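Local coordinates for protein phosphoribosylglycinamide synthetase (Anaerococcus prevotii, PDB 4DIM) that probably works as an ATP-binding ligase of the ATP-grasp family, with a divalent metal such as manganese as likely cofactor, at residues D6-L11 against N71-A76; L13-G18 against P39-P44; K27-H32 against Y297-A302; T33-M38 against N47-I52; S53-S58 against Q65-L70. All blocks are in the same frame, centred on the assembly; numbering follows the deposited sequence.

Contact 1 (D6-L11 against N71-A76); sequences DNKRLL and NLDGAA
Strands 9-11 and 74-76 run parallel, their short axes 4.6 Å apart at closest and turned by 33°, with Leu10 bridged to Gly74 and Leu11 to Ala75. They make up one edge of the four-stranded parallel sheet of a Rossmann-like N-terminal domain, in which 74-76 is an outermost strand and 9-13 an inner one. Leu11 is bonded twice: its N gives to Gly74 O, and its O takes Ala76 N at 3.0 Å. At the start of the strand, Arg9 O accepts Asp73 N and, weakly, Gly74 N. Asp73 returns the grip with its side chain. CG lies beside the backbone N (chi1 -72°), and the anti lone pair of OD2 receives Arg9 N at 3.0 Å in a nearly straight bond of 174°. Lys8 crosses this carboxylate at about a right angle, CD 3.9 Å from Asp73 CG, while its NZ goes on to a salt bridge with Glu308. On the face carrying Leu11 and Ala75, Leu72 CD1 packs 3.6 Å from Leu11 CB, and Ile90 of helix 84-94 touches both Leu11 and Ala75. On the other face Leu10 CD1 lies over the backbone of Gly74 and reaches Ala76 CB at 4.2 Å, with Ala305 beyond. Arg9 bends at chi3, its NH1 binding Leu70 O and Glu51, and its NE rests 3.5 Å from Asn71 CB.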
# COMPACT_ATOMS: atom_id res chain seq x y z
N ASP A 6 -21.77 1.31 -20.25
CA ASP A 6 -22.16 0.40 -19.16
C ASP A 6 -23.38 0.98 -18.43
O ASP A 6 -24.42 0.31 -18.36
CB ASP A 6 -20.97 0.17 -18.15
CG ASP A 6 -20.65 -1.29 -17.78
OD1 ASP A 6 -21.61 -2.09 -17.63
OD2 ASP A 6 -19.45 -1.60 -17.54
N ASN A 7 -23.24 2.22 -17.90
CA ASN A 7 -24.24 2.94 -17.08
C ASN A 7 -24.39 2.23 -15.72
O ASN A 7 -25.38 1.54 -15.48
CB ASN A 7 -25.61 3.09 -17.79
CG ASN A 7 -25.57 3.84 -19.11
OD1 ASN A 7 -24.91 4.88 -19.24
ND2 ASN A 7 -26.34 3.37 -20.11
N LYS A 8 -23.39 2.41 -14.85
CA LYS A 8 -23.29 1.82 -13.51
C LYS A 8 -22.60 2.82 -12.59
O LYS A 8 -21.63 3.43 -13.03
CB LYS A 8 -22.49 0.51 -13.56
CG LYS A 8 -23.25 -0.70 -14.10
CD LYS A 8 -23.42 -1.80 -13.07
CE LYS A 8 -23.73 -3.14 -13.69
NZ LYS A 8 -23.80 -4.23 -12.67
N ARG A 9 -23.05 2.97 -11.33
CA ARG A 9 -22.52 3.99 -10.41
C ARG A 9 -21.52 3.44 -9.40
O ARG A 9 -21.87 2.58 -8.59
CB ARG A 9 -23.68 4.69 -9.66
CG ARG A 9 -24.68 5.41 -10.59
CD ARG A 9 -26.00 5.77 -9.93
NE ARG A 9 -25.85 6.71 -8.82
CZ ARG A 9 -25.79 8.04 -8.93
NH1 ARG A 9 -25.64 8.80 -7.84
NH2 ARG A 9 -25.89 8.63 -10.12
N LEU A 10 -20.29 3.98 -9.39
CA LEU A 10 -19.25 3.53 -8.47
C LEU A 10 -18.81 4.68 -7.66
O LEU A 10 -18.34 5.65 -8.25
CB LEU A 10 -18.02 2.94 -9.24
CG LEU A 10 -16.82 2.49 -8.38
CD1 LEU A 10 -17.11 1.25 -7.64
CD2 LEU A 10 -15.57 2.35 -9.22
N LEU A 11 -18.85 4.55 -6.34
CA LEU A 11 -18.36 5.58 -5.43
C LEU A 11 -16.92 5.25 -5.14
O LEU A 11 -16.64 4.14 -4.67
CB LEU A 11 -19.19 5.65 -4.13
CG LEU A 11 -18.55 6.38 -2.93
CD1 LEU A 11 -18.69 7.93 -3.06
CD2 LEU A 11 -19.12 5.87 -1.62
N ASN A 71 -27.48 5.68 -4.62
CA ASN A 71 -27.84 4.79 -5.74
C ASN A 71 -26.63 4.04 -6.30
O ASN A 71 -26.50 3.86 -7.51
CB ASN A 71 -28.51 5.62 -6.85
CG ASN A 71 -29.92 5.24 -7.13
OD1 ASN A 71 -30.82 5.65 -6.40
ND2 ASN A 71 -30.16 4.50 -8.20
N LEU A 72 -25.78 3.54 -5.41
CA LEU A 72 -24.57 2.87 -5.86
C LEU A 72 -24.77 1.43 -6.32
O LEU A 72 -25.66 0.72 -5.87
CB LEU A 72 -23.53 2.86 -4.73
CG LEU A 72 -23.24 4.19 -4.07
CD1 LEU A 72 -22.24 4.01 -3.01
CD2 LEU A 72 -22.82 5.24 -5.08
N ASP A 73 -23.89 1.02 -7.24
CA ASP A 73 -23.75 -0.35 -7.72
C ASP A 73 -22.53 -0.98 -7.05
O ASP A 73 -22.54 -2.18 -6.79
CB ASP A 73 -23.65 -0.40 -9.25
CG ASP A 73 -24.99 -0.10 -9.87
OD1 ASP A 73 -25.93 -0.90 -9.67
OD2 ASP A 73 -25.12 0.99 -10.48
N GLY A 74 -21.52 -0.16 -6.72
CA GLY A 74 -20.33 -0.59 -6.00
C GLY A 74 -19.58 0.55 -5.34
O GLY A 74 -19.94 1.72 -5.47
N ALA A 75 -18.52 0.20 -4.63
CA ALA A 75 -17.62 1.18 -4.03
C ALA A 75 -16.20 0.65 -4.03
O ALA A 75 -15.96 -0.56 -4.02
CB ALA A 75 -18.05 1.58 -2.63
N ALA A 76 -15.26 1.58 -4.14
CA ALA A 76 -13.87 1.20 -4.20
C ALA A 76 -13.00 2.25 -3.56
O ALA A 76 -13.40 3.39 -3.40
CB ALA A 76 -13.47 0.98 -5.64

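Contact 2 (L13-G18 against P39-P44); sequences LGAGRG and PNAHKP
The imidazole of His42 lies flat against the backbone and first methylene of Arg17. Arg17 CA stands 3.4 Å from the ring centroid and only 6° off the ring normal, a CH-pi contact over the centre of the face, and Arg17 CB covers the CD2 and NE2 part of the same face. Pro44 CD takes the opposite face, nearer the rim, so the ring is sandwiched between Arg17 and Pro44 of its own segment. The torsion that lets it get there is chi1 of -151°, which sets CG anti to the backbone N of His42. Arg17 then carries its guanidinium away from the ring: its chain runs extended from CG to NE and ends in a cation-pi contact with Phe357 and a weak hydrogen bond from NH2 to Ser370 O. A main-chain bond pins the other end of the histidine, His42 N giving to Ala15 O at 2.9 Å with 148° at the hydrogen. Beside that bond, Ala15 CB meets Ala41 CB at 4.1 Å. His42 is the N-cap of helix 43-48, so both the bond and the ring contact lie at the start of that helix. Gly14, at backbone angles where a CB would run into the preceding carbonyl oxygen, begins the turn. Such a glycine-rich loop between the first strand, 9-13, and helix 20-29 is characteristic of Rossmann-like domains, and its spacing resembles the GxGxxG pattern.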
# COMPACT_ATOMS: atom_id res chain seq x y z
N LEU A 13 -13.87 6.05 -2.83
CA LEU A 13 -13.56 6.73 -1.57
C LEU A 13 -12.16 7.29 -1.64
O LEU A 13 -11.20 6.51 -1.68
CB LEU A 13 -13.68 5.78 -0.37
CG LEU A 13 -15.08 5.39 0.04
CD1 LEU A 13 -15.63 4.27 -0.87
CD2 LEU A 13 -15.11 4.89 1.44
N GLY A 14 -12.07 8.60 -1.74
CA GLY A 14 -10.82 9.33 -1.83
C GLY A 14 -10.64 9.86 -3.23
O GLY A 14 -11.09 9.21 -4.17
N ALA A 15 -10.01 11.05 -3.38
CA ALA A 15 -9.73 11.62 -4.70
C ALA A 15 -8.44 12.41 -4.72
O ALA A 15 -8.40 13.48 -5.32
CB ALA A 15 -10.89 12.47 -5.18
N GLY A 16 -7.36 11.83 -4.18
CA GLY A 16 -6.02 12.40 -4.23
C GLY A 16 -5.26 12.14 -5.53
O GLY A 16 -5.65 11.29 -6.33
N ARG A 17 -4.13 12.86 -5.77
CA ARG A 17 -3.30 12.65 -7.00
C ARG A 17 -2.97 11.15 -7.20
O ARG A 17 -3.07 10.64 -8.32
CB ARG A 17 -2.01 13.52 -7.01
CG ARG A 17 -0.79 12.92 -6.29
CD ARG A 17 0.27 13.97 -5.95
NE ARG A 17 1.30 13.42 -5.05
CZ ARG A 17 2.28 14.11 -4.47
NH1 ARG A 17 2.40 15.42 -4.69
NH2 ARG A 17 3.15 13.50 -3.67
N GLY A 18 -2.72 10.44 -6.11
CA GLY A 18 -2.44 9.02 -6.18
C GLY A 18 -3.63 8.11 -6.43
O GLY A 18 -3.49 6.90 -6.28
N PRO A 39 -13.84 18.83 0.75
CA PRO A 39 -13.80 20.02 -0.13
C PRO A 39 -12.63 20.14 -1.13
O PRO A 39 -12.87 20.29 -2.33
CB PRO A 39 -13.75 21.19 0.87
CG PRO A 39 -14.04 20.58 2.24
CD PRO A 39 -14.52 19.18 2.00
N ASN A 40 -11.38 20.10 -0.64
CA ASN A 40 -10.20 20.30 -1.47
C ASN A 40 -9.51 18.96 -1.76
O ASN A 40 -8.96 18.32 -0.85
CB ASN A 40 -9.25 21.31 -0.79
CG ASN A 40 -9.95 22.55 -0.21
OD1 ASN A 40 -9.70 22.93 0.94
ND2 ASN A 40 -10.84 23.21 -0.98
N ALA A 41 -9.59 18.51 -3.03
CA ALA A 41 -9.02 17.24 -3.51
C ALA A 41 -8.33 17.45 -4.87
O ALA A 41 -8.25 18.58 -5.35
CB ALA A 41 -10.12 16.21 -3.64
N HIS A 42 -7.85 16.36 -5.50
CA HIS A 42 -7.16 16.47 -6.78
C HIS A 42 -8.13 16.85 -7.92
O HIS A 42 -9.12 16.16 -8.10
CB HIS A 42 -6.46 15.16 -7.11
CG HIS A 42 -5.25 15.33 -7.95
ND1 HIS A 42 -5.12 14.69 -9.16
CD2 HIS A 42 -4.13 16.04 -7.71
CE1 HIS A 42 -3.92 15.02 -9.62
NE2 HIS A 42 -3.30 15.85 -8.78
N LYS A 43 -7.82 17.93 -8.68
CA LYS A 43 -8.67 18.44 -9.77
C LYS A 43 -8.82 17.41 -10.94
O LYS A 43 -9.96 17.06 -11.25
CB LYS A 43 -8.16 19.80 -10.28
CG LYS A 43 -8.34 20.94 -9.25
CD LYS A 43 -7.62 22.24 -9.67
CE LYS A 43 -7.07 23.07 -8.52
NZ LYS A 43 -8.11 23.91 -7.88
N PRO A 44 -7.73 16.83 -11.53
CA PRO A 44 -7.91 15.81 -12.59
C PRO A 44 -8.80 14.60 -12.19
O PRO A 44 -9.47 14.06 -13.07
CB PRO A 44 -6.49 15.35 -12.89
CG PRO A 44 -5.63 16.46 -12.49
CD PRO A 44 -6.30 17.14 -11.33

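Contact 3 (K27-H32 against Y297-A302); sequences KELGIH and YYKMIA
Lys299 lays its extended chain across the last turn of helix 20-29. Its CD touches Leu29 CD2 at 3.9 Å, the two side chains crossing at a slant, and one carbon further on its CE sits 3.9 Å from Glu28 CB, where the chains cross at about a right angle. The charges come near without pairing: Glu28 OE1 is 4.3 Å from Lys299 NZ, too far for a salt bridge, and NZ instead forms one with Glu296. One helical turn on, Ala302 CB takes Leu29 CD1 at 4.0 Å and Ile31 CD1 at 4.3 Å, a small methyl against two branched tips. An alanine in place of Lys299, ending at CB, would probably open a gap beside Leu29 CD2 and Glu28 CB and leave Glu296 without its salt-bridge mate. Leu29 and Ile31 flank the end of helix 20-29. Gly30 leaves it with a positive phi of 87° in a Schellman motif, its N bonded back to Lys27 O at 2.8 Å, which turns the chain so that the side chains before and after the glycine both face the 297-302 helix. Phe313 of helix 311-314 packs on Leu29 and Lys299 alike, and Ile306 on Ile31. Earlier in helix 20-29, Tyr298 and Ile301 touch Leu22, and Tyr298 and Lys299 touch Ala25, while the contact itself is at its C-terminal end, just before strand 32-37.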
# COMPACT_ATOMS: atom_id res chain seq x y z
N LYS A 27 -13.92 5.45 -16.02
CA LYS A 27 -14.39 6.22 -17.18
C LYS A 27 -14.24 5.37 -18.46
O LYS A 27 -15.22 5.20 -19.17
CB LYS A 27 -13.63 7.55 -17.32
CG LYS A 27 -14.35 8.56 -18.21
CD LYS A 27 -13.67 9.93 -18.26
CE LYS A 27 -14.57 11.00 -18.87
NZ LYS A 27 -13.80 12.06 -19.60
N GLU A 28 -13.04 4.76 -18.70
CA GLU A 28 -12.80 3.92 -19.89
C GLU A 28 -13.83 2.78 -20.00
O GLU A 28 -14.22 2.40 -21.11
CB GLU A 28 -11.37 3.33 -19.86
CG GLU A 28 -10.26 4.30 -20.24
CD GLU A 28 -8.88 3.67 -20.29
OE1 GLU A 28 -8.40 3.38 -21.41
OE2 GLU A 28 -8.30 3.41 -19.21
N LEU A 29 -14.27 2.23 -18.85
CA LEU A 29 -15.29 1.18 -18.80
C LEU A 29 -16.73 1.69 -19.02
O LEU A 29 -17.62 0.88 -19.20
CB LEU A 29 -15.26 0.50 -17.42
CG LEU A 29 -14.07 -0.39 -17.11
CD1 LEU A 29 -14.12 -0.84 -15.69
CD2 LEU A 29 -14.03 -1.59 -17.99
N GLY A 30 -16.95 2.99 -18.95
CA GLY A 30 -18.27 3.60 -19.08
C GLY A 30 -19.04 3.69 -17.77
O GLY A 30 -20.27 3.72 -17.80
N ILE A 31 -18.35 3.77 -16.61
CA ILE A 31 -18.95 3.81 -15.26
C ILE A 31 -19.15 5.27 -14.86
O ILE A 31 -18.29 6.10 -15.13
CB ILE A 31 -18.05 3.03 -14.22
CG1 ILE A 31 -17.95 1.54 -14.56
CG2 ILE A 31 -18.50 3.19 -12.75
CD1 ILE A 31 -17.04 0.77 -13.63
N HIS A 32 -20.23 5.55 -14.12
CA HIS A 32 -20.56 6.88 -13.59
C HIS A 32 -19.87 7.03 -12.22
O HIS A 32 -20.29 6.40 -11.24
CB HIS A 32 -22.08 7.04 -13.49
CG HIS A 32 -22.50 8.38 -12.99
ND1 HIS A 32 -22.94 9.36 -13.86
CD2 HIS A 32 -22.52 8.87 -11.73
CE1 HIS A 32 -23.21 10.41 -13.10
NE2 HIS A 32 -22.96 10.16 -11.81
N TYR A 297 -5.40 -3.68 -14.38
CA TYR A 297 -5.64 -3.98 -12.98
C TYR A 297 -6.58 -2.99 -12.32
O TYR A 297 -7.42 -3.43 -11.55
CB TYR A 297 -4.29 -4.01 -12.29
CG TYR A 297 -4.30 -4.56 -10.90
CD1 TYR A 297 -4.85 -5.80 -10.62
CD2 TYR A 297 -3.63 -3.90 -9.87
CE1 TYR A 297 -4.78 -6.36 -9.35
CE2 TYR A 297 -3.61 -4.42 -8.58
CZ TYR A 297 -4.16 -5.66 -8.33
OH TYR A 297 -4.06 -6.22 -7.08
N TYR A 298 -6.55 -1.68 -12.69
CA TYR A 298 -7.59 -0.78 -12.20
C TYR A 298 -8.94 -1.19 -12.71
O TYR A 298 -9.92 -0.87 -12.06
CB TYR A 298 -7.36 0.67 -12.59
CG TYR A 298 -6.18 1.34 -11.91
CD1 TYR A 298 -6.21 1.65 -10.55
CD2 TYR A 298 -5.05 1.71 -12.64
CE1 TYR A 298 -5.14 2.29 -9.94
CE2 TYR A 298 -3.96 2.33 -12.02
CZ TYR A 298 -4.05 2.70 -10.70
OH TYR A 298 -3.02 3.44 -10.18
N LYS A 299 -9.01 -1.82 -13.88
CA LYS A 299 -10.27 -2.29 -14.47
C LYS A 299 -10.76 -3.49 -13.74
O LYS A 299 -11.96 -3.63 -13.59
CB LYS A 299 -10.12 -2.59 -15.97
CG LYS A 299 -10.10 -1.31 -16.78
CD LYS A 299 -10.17 -1.57 -18.24
CE LYS A 299 -10.14 -0.26 -18.98
NZ LYS A 299 -10.10 -0.45 -20.45
N MSE A 300 -9.85 -4.34 -13.25
CA MSE A 300 -10.18 -5.53 -12.45
C MSE A 300 -10.73 -5.08 -11.12
O MSE A 300 -11.73 -5.63 -10.65
CB MSE A 300 -8.94 -6.43 -12.23
CG MSE A 300 -8.54 -7.23 -13.45
SE MSE A 300 -6.83 -8.03 -13.35
CE MSE A 300 -7.25 -9.22 -11.88
N ILE A 301 -10.13 -4.01 -10.56
CA ILE A 301 -10.60 -3.44 -9.28
C ILE A 301 -12.00 -2.83 -9.45
O ILE A 301 -12.89 -3.13 -8.65
CB ILE A 301 -9.58 -2.41 -8.77
CG1 ILE A 301 -8.29 -3.13 -8.34
CG2 ILE A 301 -10.16 -1.59 -7.62
CD1 ILE A 301 -7.13 -2.21 -8.10
N ALA A 302 -12.18 -1.97 -10.44
CA ALA A 302 -13.44 -1.26 -10.69
C ALA A 302 -14.56 -2.19 -11.07
O ALA A 302 -15.68 -2.02 -10.59
CB ALA A 302 -13.26 -0.22 -11.80

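Contact 4 (T33-M38 against N47-I52); sequences TIAGTM and NLADEI
Thr33 to Thr37 and the end of segment 47-52 meet as parallel strands, Ile34 bridged to Glu51 and Ala35 to Ile52, although the runs from Thr33 to Thr37 and from Leu48 to Ile52 diverge by 56°, the second including residues that come before its strand. This is a beta-alpha-beta unit, strand 32-37, helix 43-48 and strand 51-54, at one edge of the parallel sheet. Thr33 O takes Glu51 N at 2.9 Å and, weakly, Asp50 N. Thr33 OG1, set between backbone N and carbonyl carbon (chi1 53°), adds a second weak bond from the same Asp50 N. Ala35 N gives to Glu51 O at 2.8 Å. Ile34 and Glu51 lie side by side pointing the same way, Ile34 CG1 to Glu51 CB 3.7 Å, and Glu51 OE1 goes on to a hydrogen bond with His32 NE2. The side chains of Thr37 and Ile52 cross at a slant, with CG2 to CG2 3.7 Å, while Thr37 OG1 gives to Met38 O on a lone pair. An alanine at Thr37 would keep CB but lose both branches, and would probably leave Ile52 CG2 without its methyl neighbour and Met38 O without the hydroxyl bonded to it. On the same face as Ile52, Tyr23 of helix 20-29 and Leu46 also touch Ala35, whose CB fits against Ala49 CB at 3.9 Å.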
# COMPACT_ATOMS: atom_id res chain seq x y z
N THR A 33 -18.81 7.82 -12.14
CA THR A 33 -18.07 7.89 -10.90
C THR A 33 -18.59 9.01 -9.99
O THR A 33 -19.09 10.05 -10.44
CB THR A 33 -16.57 7.98 -11.16
OG1 THR A 33 -16.28 9.04 -12.05
CG2 THR A 33 -16.04 6.70 -11.75
N ILE A 34 -18.51 8.73 -8.70
CA ILE A 34 -18.87 9.61 -7.63
C ILE A 34 -17.64 9.71 -6.77
O ILE A 34 -17.21 8.70 -6.22
CB ILE A 34 -20.10 9.08 -6.86
CG1 ILE A 34 -21.33 8.95 -7.77
CG2 ILE A 34 -20.41 9.97 -5.64
CD1 ILE A 34 -21.95 7.70 -7.66
N ALA A 35 -17.04 10.91 -6.70
CA ALA A 35 -15.89 11.16 -5.85
C ALA A 35 -16.33 11.37 -4.40
O ALA A 35 -16.94 12.40 -4.10
CB ALA A 35 -15.15 12.40 -6.35
N GLY A 36 -16.06 10.39 -3.53
CA GLY A 36 -16.33 10.48 -2.10
C GLY A 36 -15.15 11.22 -1.48
O GLY A 36 -14.08 10.63 -1.31
N THR A 37 -15.29 12.54 -1.22
CA THR A 37 -14.12 13.30 -0.79
C THR A 37 -14.45 14.50 0.11
O THR A 37 -15.58 14.73 0.51
CB THR A 37 -13.36 13.75 -2.06
OG1 THR A 37 -12.17 14.45 -1.68
CG2 THR A 37 -14.21 14.64 -2.99
N MSE A 38 -13.39 15.24 0.46
CA MSE A 38 -13.44 16.42 1.30
C MSE A 38 -13.34 17.64 0.35
O MSE A 38 -12.84 17.50 -0.76
CB MSE A 38 -12.25 16.32 2.31
CG MSE A 38 -12.56 16.66 3.78
SE MSE A 38 -14.19 15.92 4.55
CE MSE A 38 -14.43 17.16 6.08
N ASN A 47 -12.21 16.08 -12.36
CA ASN A 47 -12.56 16.32 -13.75
C ASN A 47 -12.86 14.98 -14.45
O ASN A 47 -13.55 14.97 -15.47
CB ASN A 47 -11.47 17.14 -14.45
CG ASN A 47 -11.41 18.57 -13.91
OD1 ASN A 47 -12.43 19.28 -13.83
ND2 ASN A 47 -10.23 19.03 -13.51
N LEU A 48 -12.39 13.85 -13.88
CA LEU A 48 -12.74 12.50 -14.35
C LEU A 48 -14.07 12.08 -13.73
O LEU A 48 -14.83 11.37 -14.38
CB LEU A 48 -11.67 11.44 -13.99
CG LEU A 48 -10.41 11.36 -14.87
CD1 LEU A 48 -9.27 10.62 -14.13
CD2 LEU A 48 -10.72 10.69 -16.21
N ALA A 49 -14.33 12.51 -12.46
CA ALA A 49 -15.57 12.15 -11.75
C ALA A 49 -16.79 12.84 -12.33
O ALA A 49 -16.74 14.03 -12.63
CB ALA A 49 -15.47 12.48 -10.27
N ASP A 50 -17.89 12.08 -12.45
CA ASP A 50 -19.17 12.61 -12.92
C ASP A 50 -19.90 13.36 -11.77
O ASP A 50 -20.57 14.36 -12.03
CB ASP A 50 -20.06 11.48 -13.46
CG ASP A 50 -19.50 10.72 -14.65
OD1 ASP A 50 -18.28 10.50 -14.68
OD2 ASP A 50 -20.30 10.30 -15.53
N GLU A 51 -19.75 12.87 -10.53
CA GLU A 51 -20.36 13.43 -9.32
C GLU A 51 -19.32 13.60 -8.20
O GLU A 51 -18.27 12.97 -8.23
CB GLU A 51 -21.46 12.45 -8.83
CG GLU A 51 -22.74 13.05 -8.34
CD GLU A 51 -23.86 12.03 -8.36
OE1 GLU A 51 -24.16 11.51 -9.45
OE2 GLU A 51 -24.41 11.71 -7.27
N ILE A 52 -19.64 14.46 -7.20
CA ILE A 52 -18.83 14.68 -6.01
C ILE A 52 -19.73 14.60 -4.85
O ILE A 52 -20.75 15.27 -4.86
CB ILE A 52 -18.05 16.02 -6.00
CG1 ILE A 52 -17.24 16.18 -7.31
CG2 ILE A 52 -17.13 16.09 -4.74
CD1 ILE A 52 -16.45 17.42 -7.46

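Contact 5 (S53-S58 against Q65-L70); sequences SYMDIS and QKVKDL
Met55, a selenomethionine, meets Leu70 because of two of its torsions: chi1 of 55° puts CG between the backbone N and the carbonyl carbon, and chi3 of 62° folds the terminal CE round. The result is a tip-to-tip approach, Met55 CE to Leu70 CD1 3.9 Å. CE is shared, lying 3.9 Å from Lys66 CB as well, with Val67 CG1 further off at 4.5 Å. Lys66 slides past Met55 in the opposite direction, its straight chain bringing CD to within 3.6 Å of Met55 CB. Only at chi4, -80°, does it bend, leaving NZ 3.4 Å from Tyr54 O in a weak hydrogen bond. The contact is thus mostly aliphatic, with one loose polar tie at its outer end. Ser53 OG, anti to its backbone N, lies beside Leu70 CD1 at 3.6 Å. What presents Leu70 is a type I turn from Val67 to Leu70, closed by a weak backbone bond. Val67 also packs on Ile90 of helix 84-94, and Ser53 and Met55 are bonded through their backbones to strand 32-37. The pieces joined here are the first strand and the helix end of a beta-alpha-beta crossover, 51-54, 60-66 and 74-76, which carries the chain from one edge of the sheet to the other, the crossover typical of a Rossmann-like fold.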
# COMPACT_ATOMS: atom_id res chain seq x y z
N SER A 53 -19.38 13.79 -3.85
CA SER A 53 -20.16 13.61 -2.61
C SER A 53 -19.23 13.95 -1.49
O SER A 53 -18.18 13.33 -1.35
CB SER A 53 -20.72 12.19 -2.49
OG SER A 53 -21.70 12.13 -1.47
N TYR A 54 -19.54 15.03 -0.78
CA TYR A 54 -18.65 15.51 0.25
C TYR A 54 -18.85 14.66 1.50
O TYR A 54 -19.96 14.51 1.98
CB TYR A 54 -18.88 17.00 0.50
CG TYR A 54 -18.37 17.89 -0.62
CD1 TYR A 54 -19.19 18.86 -1.18
CD2 TYR A 54 -17.05 17.84 -1.03
CE1 TYR A 54 -18.71 19.73 -2.16
CE2 TYR A 54 -16.56 18.69 -2.02
CZ TYR A 54 -17.39 19.65 -2.58
OH TYR A 54 -16.91 20.51 -3.54
N MSE A 55 -17.76 14.02 1.96
CA MSE A 55 -17.80 13.13 3.11
C MSE A 55 -16.43 12.90 3.65
O MSE A 55 -15.47 12.87 2.88
CB MSE A 55 -18.41 11.75 2.71
CG MSE A 55 -17.69 11.05 1.52
SE MSE A 55 -18.38 9.32 1.06
CE MSE A 55 -20.12 9.75 0.57
N ASP A 56 -16.33 12.69 4.97
CA ASP A 56 -15.09 12.27 5.62
C ASP A 56 -15.12 10.72 5.56
O ASP A 56 -15.92 10.06 6.23
CB ASP A 56 -14.94 12.82 7.04
CG ASP A 56 -13.74 12.25 7.77
OD1 ASP A 56 -12.70 11.96 7.09
OD2 ASP A 56 -13.84 12.08 9.02
N ILE A 57 -14.26 10.19 4.68
CA ILE A 57 -14.18 8.76 4.37
C ILE A 57 -13.54 7.93 5.51
O ILE A 57 -13.69 6.70 5.54
CB ILE A 57 -13.44 8.53 3.02
CG1 ILE A 57 -11.90 8.81 3.12
CG2 ILE A 57 -14.15 9.32 1.88
CD1 ILE A 57 -11.12 8.42 1.83
N SER A 58 -12.87 8.59 6.45
CA SER A 58 -12.30 7.94 7.61
C SER A 58 -13.36 7.71 8.71
O SER A 58 -13.04 7.11 9.74
CB SER A 58 -11.16 8.79 8.15
OG SER A 58 -11.67 9.99 8.71
N GLN A 65 -24.29 6.58 6.42
CA GLN A 65 -25.48 7.41 6.30
C GLN A 65 -25.55 8.06 4.93
O GLN A 65 -26.59 8.02 4.27
CB GLN A 65 -25.50 8.50 7.41
CG GLN A 65 -26.21 8.13 8.73
CD GLN A 65 -26.08 6.68 9.18
OE1 GLN A 65 -25.08 6.27 9.79
NE2 GLN A 65 -27.12 5.88 8.93
N LYS A 66 -24.45 8.65 4.49
CA LYS A 66 -24.39 9.39 3.24
C LYS A 66 -24.60 8.54 1.96
O LYS A 66 -25.01 9.12 0.97
CB LYS A 66 -23.05 10.17 3.15
CG LYS A 66 -23.01 11.38 4.09
CD LYS A 66 -21.72 12.19 3.97
CE LYS A 66 -21.67 13.40 4.89
NZ LYS A 66 -22.42 14.57 4.36
N VAL A 67 -24.39 7.19 2.00
CA VAL A 67 -24.48 6.32 0.81
C VAL A 67 -25.86 5.72 0.55
O VAL A 67 -26.09 5.12 -0.50
CB VAL A 67 -23.45 5.17 0.87
CG1 VAL A 67 -22.04 5.73 0.96
CG2 VAL A 67 -23.72 4.18 2.02
N LYS A 68 -26.77 5.85 1.49
CA LYS A 68 -28.10 5.28 1.33
C LYS A 68 -28.86 5.94 0.16
O LYS A 68 -29.56 5.23 -0.59
CB LYS A 68 -28.92 5.38 2.63
CG LYS A 68 -28.82 4.10 3.50
CD LYS A 68 -29.66 2.90 2.95
CE LYS A 68 -29.45 1.61 3.72
NZ LYS A 68 -29.86 0.40 2.95
N ASP A 69 -28.65 7.26 -0.05
CA ASP A 69 -29.30 7.99 -1.13
C ASP A 69 -28.36 8.22 -2.34
O ASP A 69 -28.74 8.98 -3.22
CB ASP A 69 -29.85 9.32 -0.59
CG ASP A 69 -30.88 9.15 0.53
OD1 ASP A 69 -32.08 8.93 0.22
OD2 ASP A 69 -30.48 9.24 1.72
N LEU A 70 -27.22 7.48 -2.46
CA LEU A 70 -26.32 7.66 -3.61
C LEU A 70 -26.54 6.63 -4.75
O LEU A 70 -25.89 6.76 -5.80
CB LEU A 70 -24.84 7.67 -3.18
CG LEU A 70 -24.40 8.91 -2.36
CD1 LEU A 70 -22.95 8.81 -2.00
CD2 LEU A 70 -24.69 10.25 -3.08

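Overall arrangement
All five contacts lie in or against the N-terminal Rossmann-like domain and its parallel sheet, ordered 51-54, 32-37, 9-13, 74-76. Contact 1 closes a loop of the chain that holds contacts 2, 4 and 5. Contacts 4 and 5 come in series and share strand 51-54, their centres about 12 Å apart, while contacts 2 and 4 share helix 43-48, centres about 8 Å apart. Contact 3, its centre about 10 Å from that of contact 1, is the exception, since helix 297-305 comes from some 265 residues further along the chain and packs back on the first helix. Arg9, Glu51 and His32 link contacts 1, 4 and 3 through side-chain bonds, tying neighbouring strands together near their starts.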